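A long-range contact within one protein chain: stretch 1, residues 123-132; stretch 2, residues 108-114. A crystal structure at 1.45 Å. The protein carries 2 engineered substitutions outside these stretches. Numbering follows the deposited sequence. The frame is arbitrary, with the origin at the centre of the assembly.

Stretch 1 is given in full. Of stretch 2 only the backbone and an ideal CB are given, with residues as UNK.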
# COMPACT_ATOMS: atom_id res chain seq x y z
N THR A 123 13.90 -7.97 -10.17
CA THR A 123 13.02 -9.07 -10.64
C THR A 123 11.69 -9.07 -9.87
O THR A 123 10.61 -9.18 -10.46
CB THR A 123 13.73 -10.43 -10.58
OG1 THR A 123 14.90 -10.41 -11.43
CG2 THR A 123 12.77 -11.60 -11.03
N ALA A 124 11.79 -8.96 -8.54
CA ALA A 124 10.64 -8.95 -7.67
C ALA A 124 9.67 -7.79 -8.04
O ALA A 124 8.43 -7.98 -8.16
CB ALA A 124 11.06 -8.90 -6.19
N LEU A 125 10.21 -6.58 -8.19
CA LEU A 125 9.44 -5.38 -8.52
C LEU A 125 8.81 -5.50 -9.88
O LEU A 125 7.61 -5.24 -10.04
CB LEU A 125 10.32 -4.16 -8.49
CG LEU A 125 10.77 -3.63 -7.13
CD1 LEU A 125 11.94 -2.64 -7.31
CD2 LEU A 125 9.59 -3.01 -6.33
N ASN A 126 9.57 -5.97 -10.86
CA ASN A 126 9.07 -6.00 -12.20
C ASN A 126 8.00 -7.11 -12.34
O ASN A 126 7.00 -6.91 -13.01
CB ASN A 126 10.21 -6.24 -13.20
CG ASN A 126 9.79 -5.94 -14.59
OD1 ASN A 126 9.19 -4.91 -14.84
ND2 ASN A 126 10.05 -6.87 -15.51
N ASN A 127 8.20 -8.24 -11.69
CA ASN A 127 7.18 -9.30 -11.72
C ASN A 127 5.87 -8.79 -11.13
O ASN A 127 4.75 -8.95 -11.73
CB ASN A 127 7.67 -10.48 -10.91
CG ASN A 127 8.69 -11.37 -11.70
OD1 ASN A 127 9.00 -11.15 -12.89
ND2 ASN A 127 9.20 -12.43 -11.03
N ALA A 128 5.98 -8.12 -9.98
CA ALA A 128 4.77 -7.60 -9.30
C ALA A 128 4.10 -6.51 -10.17
O ALA A 128 2.85 -6.50 -10.30
CB ALA A 128 5.14 -7.07 -7.94
N TYR A 129 4.94 -5.66 -10.80
CA TYR A 129 4.39 -4.56 -11.61
C TYR A 129 3.49 -5.03 -12.76
O TYR A 129 2.32 -4.55 -12.95
CB TYR A 129 5.56 -3.72 -12.17
CG TYR A 129 5.08 -2.52 -12.94
CD1 TYR A 129 5.30 -2.42 -14.29
CD2 TYR A 129 4.52 -1.43 -12.29
CE1 TYR A 129 4.89 -1.30 -15.00
CE2 TYR A 129 4.09 -0.32 -13.00
CZ TYR A 129 4.31 -0.24 -14.35
OH TYR A 129 3.92 0.89 -15.04
N GLY A 130 3.99 -6.00 -13.48
CA GLY A 130 3.33 -6.61 -14.60
C GLY A 130 1.95 -7.15 -14.25
O GLY A 130 1.00 -7.05 -15.03
N LYS A 131 1.85 -7.72 -13.06
CA LYS A 131 0.60 -8.32 -12.60
C LYS A 131 -0.39 -7.35 -11.96
O LYS A 131 -1.52 -7.71 -11.71
CB LYS A 131 0.91 -9.43 -11.56
CG LYS A 131 1.73 -10.57 -12.14
CD LYS A 131 2.30 -11.47 -11.05
CE LYS A 131 3.11 -12.59 -11.67
NZ LYS A 131 3.50 -13.59 -10.66
N THR A 132 0.06 -6.15 -11.65
CA THR A 132 -0.75 -5.21 -10.85
C THR A 132 -0.90 -3.86 -11.57
O THR A 132 -1.89 -3.62 -12.31
CB THR A 132 -0.17 -5.08 -9.38
OG1 THR A 132 1.19 -4.58 -9.39
CG2 THR A 132 -0.21 -6.35 -8.69
N UNK A 108 1.93 -5.71 -2.17
CA UNK A 108 1.67 -7.08 -1.74
C UNK A 108 2.41 -8.06 -2.69
O UNK A 108 3.06 -9.01 -2.25
CB UNK A 108 0.17 -7.36 -1.72
N UNK A 109 2.30 -7.80 -4.02
CA UNK A 109 2.93 -8.67 -5.01
C UNK A 109 4.45 -8.68 -4.84
O UNK A 109 5.08 -9.72 -4.91
CB UNK A 109 2.56 -8.22 -6.43
N UNK A 110 5.03 -7.49 -4.69
CA UNK A 110 6.46 -7.35 -4.55
C UNK A 110 6.95 -8.05 -3.26
O UNK A 110 7.89 -8.82 -3.29
CB UNK A 110 6.84 -5.87 -4.54
N UNK A 111 6.26 -7.84 -2.15
CA UNK A 111 6.70 -8.42 -0.89
C UNK A 111 6.49 -9.93 -0.85
O UNK A 111 7.26 -10.64 -0.21
CB UNK A 111 5.96 -7.76 0.28
N UNK A 112 5.47 -10.42 -1.57
CA UNK A 112 5.29 -11.88 -1.73
C UNK A 112 6.46 -12.51 -2.46
O UNK A 112 6.94 -13.54 -2.04
CB UNK A 112 3.99 -12.18 -2.49
N UNK A 113 6.94 -11.89 -3.55
CA UNK A 113 8.14 -12.39 -4.24
C UNK A 113 9.32 -12.47 -3.27
O UNK A 113 10.03 -13.47 -3.24
CB UNK A 113 8.49 -11.49 -5.43
N UNK A 114 9.56 -11.38 -2.56
CA UNK A 114 10.63 -11.36 -1.52
C UNK A 114 10.47 -12.44 -0.45
O UNK A 114 11.43 -13.14 -0.13
CB UNK A 114 10.66 -9.99 -0.83

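Stretch 2 is a helical segment that packs against the helix of stretch 1. The two axes come within 8.0 Å, and their N-to-C directions differ by 139°, so the helices run roughly antiparallel but at a clear tilt. Stretch 1 offers two small side chains, Ala124 and Ala128, with Leu125 on one flank and the polar Asn127 and Lys131 on the other.

At position 108 the CB points sideways, and nothing of stretch 1 lies within 5.5 Å of it. The contact leaves the choice open, and many side chains would suit. The residue is Lys108, which makes no contact with stretch 1.

Position 109 takes part in the nearest CA pair: its CA lies 4.8 Å from Ala128 CA. The CA-to-CB direction runs toward stretch 1. The ideal CB would be 3.2 Å from Ala128 CB, which is tight, and 4.0 Å from Thr132 CG2. The helical backbone angles, -62/-47, are open to any ordinary residue, so the demand for smallness comes from packing. Glycine fits best; alanine would be crowded. The residue is Gly109. With no side chain in the way, Ala128 CB rests 3.6 Å from Gly109 C.

At position 110 the CB points sideways. The ideal CB lies 4.0 Å from Ala128 CB and 4.3 Å from Leu125 CD2. The surroundings are mainly apolar, and a long side chain could reach along them. Leucine, methionine or phenylalanine would suit. The residue is Phe110, with chi1 in t. Its side chain ends nearer to stretch 1 than its CB direction suggests. Leu125 CD2 sits over one face of the ring, 3.7 Å from the centroid, in a CH-pi contact. Ala124 CB approaches obliquely, 3.7 Å from Phe110 CD1. Ala128 CB also touches the backbone here, 3.3 Å from Phe110 N.

Position 111 points away from stretch 1, which places no restriction on it. The residue is Leu111.

Position 112 is out of reach of stretch 1, so many side chains would suit. The residue is Thr112, whose OG1 donates a hydrogen bond to Lys108 O within its own helix, at 2.7 Å.

Position 113 points toward stretch 1. Its ideal CB lies 3.7 Å from Ala124 CB, so the base of the side chain packs on a methyl. Farther out are the amide of Asn127 and the ammonium of Lys131. A longer acceptor, glutamate or glutamine, would suit, and the lysine favours the acid. The residue is Glu113. Asn127 ND2 donates a hydrogen bond to Glu113 OE2 at 3.2 Å and a weak one to Glu113 OE1, also at 3.2 Å. Lys131 NZ is 4.5 Å from Glu113 OE2, too far for a salt bridge but of favourable charge.

At position 114 the CB points sideways, and its ideal position is 5.5 Å from Ala124 CB. A modest apolar side chain, such as valine, isoleucine or leucine, could close that gap. The residue is Val114, and its CG2 comes 4.3 Å from Ala124 CB.

Stretch 2, residues 108-114: KGFLTEV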
# COMPACT_ATOMS: atom_id res chain seq x y z
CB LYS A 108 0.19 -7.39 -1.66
CG LYS A 108 -0.19 -8.62 -0.92
CD LYS A 108 -1.64 -8.86 -0.75
CE LYS A 108 -2.27 -9.32 -2.02
NZ LYS A 108 -2.00 -10.79 -2.24
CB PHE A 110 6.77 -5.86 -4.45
CG PHE A 110 8.18 -5.57 -3.97
CD1 PHE A 110 9.36 -6.04 -4.64
CD2 PHE A 110 8.38 -4.83 -2.81
CE1 PHE A 110 10.62 -5.77 -4.13
CE2 PHE A 110 9.62 -4.55 -2.32
CZ PHE A 110 10.76 -5.00 -2.97
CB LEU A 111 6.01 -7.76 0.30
CG LEU A 111 6.38 -6.31 0.59
CD1 LEU A 111 5.49 -5.78 1.73
CD2 LEU A 111 7.86 -6.17 0.97
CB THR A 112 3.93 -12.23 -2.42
OG1 THR A 112 2.85 -11.66 -1.65
CG2 THR A 112 3.75 -13.73 -2.67
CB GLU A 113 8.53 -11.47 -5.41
CG GLU A 113 7.64 -11.56 -6.60
CD GLU A 113 8.18 -12.45 -7.72
OE1 GLU A 113 9.41 -12.75 -7.82
OE2 GLU A 113 7.33 -12.87 -8.49
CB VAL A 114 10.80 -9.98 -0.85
CG1 VAL A 114 11.90 -10.09 0.22
CG2 VAL A 114 11.16 -8.92 -1.93
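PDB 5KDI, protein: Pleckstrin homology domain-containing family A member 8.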